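Local coordinates for endoglucanase, family GH5 (Zobellia galactanivorans, PDB 6GL2), which hydrolyses hemicellulose polysaccharides, probably including mixed-linked beta-glucan, as a member of glycoside hydrolase family 5, at residues A[203-208]-A[256-261]; A[16-21]-A[270-275]. All blocks are in the same frame, centred on the assembly; numbering follows the deposited sequence. Where two conformers were deposited one is given.

Interaction 1 (A[203-208]-A[256-261]); sequences ASTASN and LDKIRD
Thr-205 meets helix 246-266 with two unlike surfaces: its methyl lies against Ile-259, while its carbonyl oxygen faces the ammonium group of Lys-258. The close-packed part is the apolar one. Thr-205 CG2 rests 3.6 Å from Ile-259 CD1, with Ile-259 CG1 just behind, and the two side chains cross obliquely. A chi1 of 64° sets OG1 between the backbone N and the carbonyl carbon and CG2 beside the backbone N, so the polar and the apolar branch of one beta-branched residue serve different neighbours. Threonine suits the place because it offers both. Ile-259 is buried and also packs on Val-271 and Met-273 of strand 271-276.

The solvent side is polar. Lys-258 comes close but is weakly bonded: a bend at chi3 (89°) brings CE to 3.0 Å from Thr-205 O, and NZ gives that oxygen a weak hydrogen bond at 2.9 Å. Thr-205 OG1 makes its hydrogen bond with Glu-255 instead. Glu-255 also forms a salt bridge with Lys-258 NZ, so its two carboxylate oxygens serve the helix lysine and the loop threonine. The loose part is exposed Ser-207, whose OG stays 4.4 Å from Lys-258 CD; a water lies between this OG and Lys-258 NZ, accepting from NZ in a weak 3.4 Å bond. An alanine in place of Lys-258 would probably leave Glu-255 without this positive mate and Thr-205 O without the weak donor.

Within the loop, Ser-204 OG accepts from Ala-206 N at 2.9 Å, an ST turn immediately ahead of helix 207-212, for which Ala-206 is the N-cap residue. The methyl contact packs the loop residue against the helix, whereas the lysine probably contributes mainly by balancing the charge of Glu-255 at the partly exposed side of the contact.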
# COMPACT_ATOMS: atom_id res chain seq x y z
N ALA A 203 4.19 0.53 -8.42
CA ALA A 203 4.89 0.74 -7.13
C ALA A 203 6.31 0.26 -7.22
O ALA A 203 6.95 -0.12 -6.24
CB ALA A 203 4.16 0.10 -5.95
N SER A 204 6.91 0.31 -8.43
CA SER A 204 8.27 -0.11 -8.70
C SER A 204 9.30 0.82 -8.15
O SER A 204 9.13 1.99 -8.07
CB SER A 204 8.42 -0.13 -10.22
OG SER A 204 9.70 -0.69 -10.59
N THR A 205 10.46 0.19 -7.90
CA THR A 205 11.68 0.95 -7.51
C THR A 205 12.65 0.97 -8.70
O THR A 205 13.81 1.41 -8.48
CB THR A 205 12.29 0.41 -6.21
OG1 THR A 205 12.72 -0.92 -6.43
CG2 THR A 205 11.32 0.52 -4.99
N ALA A 206 12.28 0.45 -9.85
CA ALA A 206 13.11 0.52 -11.08
C ALA A 206 13.46 1.99 -11.27
O ALA A 206 12.71 2.93 -11.07
CB ALA A 206 12.38 -0.14 -12.23
N SER A 207 14.71 2.25 -11.77
CA SER A 207 15.16 3.63 -11.94
C SER A 207 14.29 4.48 -12.91
O SER A 207 14.11 5.64 -12.66
CB SER A 207 16.66 3.71 -12.35
OG SER A 207 17.42 2.99 -11.41
N ASN A 208 13.78 3.86 -13.96
CA ASN A 208 12.92 4.61 -14.88
C ASN A 208 11.60 5.03 -14.24
O ASN A 208 11.14 6.15 -14.40
CB ASN A 208 12.64 3.88 -16.20
CG ASN A 208 12.23 2.47 -16.03
OD1 ASN A 208 11.98 1.98 -14.89
ND2 ASN A 208 12.22 1.74 -17.13
N LEU A 256 17.49 0.35 -0.68
CA LEU A 256 16.85 1.32 0.19
C LEU A 256 17.47 2.73 0.01
O LEU A 256 16.82 3.77 0.12
CB LEU A 256 16.79 0.89 1.65
CG LEU A 256 15.93 -0.38 1.85
CD1 LEU A 256 16.01 -0.85 3.33
CD2 LEU A 256 14.47 -0.23 1.44
N ASP A 257 18.80 2.76 -0.22
CA ASP A 257 19.54 4.04 -0.43
C ASP A 257 19.17 4.72 -1.77
O ASP A 257 19.08 5.91 -1.84
CB ASP A 257 21.08 3.85 -0.33
CG ASP A 257 21.53 3.50 1.02
OD1 ASP A 257 20.90 3.77 2.05
OD2 ASP A 257 22.76 3.13 1.13
N LYS A 258 18.87 3.91 -2.80
CA LYS A 258 18.34 4.40 -4.05
C LYS A 258 17.02 5.17 -3.86
O LYS A 258 16.76 6.25 -4.34
CB LYS A 258 18.18 3.25 -5.05
CG LYS A 258 17.45 3.44 -6.32
CD LYS A 258 17.44 2.10 -7.11
CE LYS A 258 16.26 1.10 -6.80
NZ LYS A 258 15.97 -0.22 -7.56
N ILE A 259 16.13 4.52 -3.09
CA ILE A 259 14.81 5.09 -2.77
C ILE A 259 14.98 6.38 -1.93
O ILE A 259 14.40 7.42 -2.19
CB ILE A 259 13.99 4.04 -2.01
CG1 ILE A 259 13.74 2.81 -2.89
CG2 ILE A 259 12.74 4.67 -1.35
CD1 ILE A 259 13.20 1.63 -2.11
N ARG A 260 15.81 6.29 -0.87
CA ARG A 260 16.10 7.46 -0.05
C ARG A 260 16.70 8.62 -0.85
O ARG A 260 16.28 9.77 -0.81
CB ARG A 260 17.07 7.13 1.11
CG ARG A 260 17.64 8.32 1.87
CD ARG A 260 18.93 7.97 2.61
NE ARG A 260 20.08 7.59 1.71
CZ ARG A 260 21.18 6.97 2.13
NH1 ARG A 260 21.30 6.63 3.43
NH2 ARG A 260 22.15 6.66 1.28
N ASP A 261 17.72 8.25 -1.63
CA ASP A 261 18.43 9.31 -2.40
C ASP A 261 17.55 10.07 -3.37
O ASP A 261 17.64 11.30 -3.53
CB ASP A 261 19.67 8.74 -3.07
CG ASP A 261 20.75 8.30 -2.06
OD1 ASP A 261 20.69 8.65 -0.88
OD2 ASP A 261 21.68 7.57 -2.54
O HOH W 1 17.95 0.96 -10.02

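Interaction 2 (A[16-21]-A[270-275]); sequences EFVLDM and AVVMGE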
# COMPACT_ATOMS: atom_id res chain seq x y z
N GLU A 16 7.43 13.96 9.15
CA GLU A 16 7.11 13.65 10.52
C GLU A 16 5.88 12.70 10.60
O GLU A 16 5.80 11.91 11.52
CB GLU A 16 6.92 14.92 11.31
CG GLU A 16 6.71 14.70 12.77
CD GLU A 16 7.80 13.85 13.48
OE1 GLU A 16 9.05 14.10 13.34
OE2 GLU A 16 7.38 12.90 14.19
N PHE A 17 4.92 12.95 9.73
CA PHE A 17 3.75 12.03 9.65
C PHE A 17 4.20 10.59 9.40
O PHE A 17 3.72 9.68 10.13
CB PHE A 17 2.89 12.58 8.58
CG PHE A 17 1.56 11.87 8.43
CD1 PHE A 17 1.42 10.70 7.65
CD2 PHE A 17 0.40 12.39 9.01
CE1 PHE A 17 0.20 10.08 7.52
CE2 PHE A 17 -0.83 11.79 8.89
CZ PHE A 17 -0.92 10.63 8.10
N VAL A 18 5.12 10.35 8.51
CA VAL A 18 5.54 9.02 8.22
C VAL A 18 6.27 8.37 9.37
O VAL A 18 6.18 7.22 9.63
CB VAL A 18 6.30 8.95 6.85
CG1 VAL A 18 7.06 7.65 6.65
CG2 VAL A 18 5.32 9.21 5.72
N LEU A 19 7.11 9.20 10.07
CA LEU A 19 7.68 8.67 11.33
C LEU A 19 6.57 8.23 12.30
O LEU A 19 6.68 7.16 12.95
CB LEU A 19 8.61 9.67 12.02
CG LEU A 19 9.86 10.02 11.21
CD1 LEU A 19 10.63 11.06 12.00
CD2 LEU A 19 10.74 8.84 10.99
N ASP A 20 5.56 9.09 12.45
CA ASP A 20 4.45 8.75 13.39
C ASP A 20 3.65 7.49 12.99
O ASP A 20 3.17 6.81 13.86
CB ASP A 20 3.48 9.91 13.43
CG ASP A 20 4.02 11.15 14.13
OD1 ASP A 20 5.14 11.12 14.68
OD2 ASP A 20 3.28 12.18 14.03
N MET A 21 3.72 7.14 11.72
CA MET A 21 3.03 5.93 11.21
C MET A 21 3.72 4.64 11.80
O MET A 21 3.11 3.57 11.69
CB MET A 21 3.01 5.89 9.70
CG MET A 21 2.08 6.88 9.09
SD MET A 21 2.21 6.95 7.29
CE MET A 21 1.55 5.35 6.81
N ALA A 270 8.51 12.13 1.66
CA ALA A 270 8.54 10.99 2.56
C ALA A 270 8.03 9.75 1.79
O ALA A 270 7.36 9.91 0.79
CB ALA A 270 7.60 11.29 3.77
N VAL A 271 8.47 8.60 2.26
CA VAL A 271 8.22 7.33 1.63
C VAL A 271 7.59 6.36 2.60
O VAL A 271 8.07 6.09 3.70
CB VAL A 271 9.51 6.73 1.06
CG1 VAL A 271 9.24 5.42 0.29
CG2 VAL A 271 10.18 7.77 0.09
N VAL A 272 6.53 5.69 2.06
CA VAL A 272 5.91 4.47 2.76
C VAL A 272 6.15 3.27 1.87
O VAL A 272 5.79 3.28 0.70
CB VAL A 272 4.44 4.74 3.00
CG1 VAL A 272 3.81 3.46 3.55
CG2 VAL A 272 4.20 5.83 4.00
N MET A 273 6.85 2.30 2.43
CA MET A 273 7.06 1.01 1.81
C MET A 273 5.83 0.17 2.10
O MET A 273 5.75 -0.55 3.06
CB MET A 273 8.28 0.31 2.36
CG MET A 273 8.66 -0.91 1.57
SD MET A 273 9.36 -0.59 -0.03
CE MET A 273 10.99 -0.03 0.38
N GLY A 274 4.83 0.37 1.25
CA GLY A 274 3.46 -0.07 1.58
C GLY A 274 3.29 -1.57 1.44
O GLY A 274 2.33 -2.12 2.04
N GLU A 275 4.23 -2.26 0.81
CA GLU A 275 4.35 -3.69 0.87
C GLU A 275 5.79 -4.09 0.79
O GLU A 275 6.59 -3.50 0.02
CB GLU A 275 3.66 -4.43 -0.32
CG GLU A 275 2.18 -4.13 -0.41
CD GLU A 275 1.53 -4.80 -1.62
OE1 GLU A 275 2.10 -5.68 -2.26
OE2 GLU A 275 0.33 -4.42 -1.91
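Val-18 projects from helix 14-20 into the shallow hollow between Ala-270 and Val-272, where the helix packs across the N-terminal end of a barrel strand. The fold is the (beta/alpha)8 or TIM barrel of family 5 glycoside hydrolases, and strand 271-276 is the seventh of its eight parallel strands.

The hollow follows from the alternation of an extended chain. Ala-270 and Val-272 direct their CB atoms toward the helix, and Val-271 between them turns away, toward helix 246-266. The two branches of Val-18 divide this relief. CG2 lies 3.7 Å from Ala-270 CB and 4.0 Å from Val-272 CG2, bridging the two bumps, while CG1, placed anti to the backbone N by a chi1 of 166°, comes down beside the carbonyl of Val-271, 3.5 Å from its oxygen. A short forked side chain suits this saddle. The single methyl of Ala-270 suits the place where the backbones come nearest, with Val-18 CA and Ala-270 CA 6.7 Å apart.

Val-272 supplies the return bump. Its CG2 pushes into the notch between Val-18 and Met-21, which stand three residues apart on the same side of the segment. Cys-304 of the adjoining strand 304-307 touches all three of these side chains, and Ile-223 of strand 222-227, the neighbour on the other side, touches Val-18 and Val-272, so the interlocking runs over three strands. The contact is wholly buried apolar packing, with no hydrogen bond crossing between the segments.

Met-21 forms the far wall of the notch with SD and CE, its long, pliable chain crossing Val-272 at about a right angle. SD lies 4.0 Å from Val-272 CG2, and the bend at chi3 (68°) brings the terminal methyl CE to 3.9 Å from the same Val-272 CG2.

Overall arrangement
Interaction 2 belongs to the buried core, interaction 1 to the surface, and their centres lie 15 Å apart. In chain order the first is nested within the long loop closed by the second. They share a seam: helix 246-266, which takes part in interaction 1, is followed, after a short loop, by strand 271-276 of interaction 2. There Leu-256 CD2 packs 3.6 Å from Met-273 CE. The strand thus presents alternate residues to the helix outside the barrel and to the segment 16-21 across its end. Chemistry follows position: among side chains, hydrocarbon and thioether inside, methyl packing joined to charged and hydroxyl groups at the periphery.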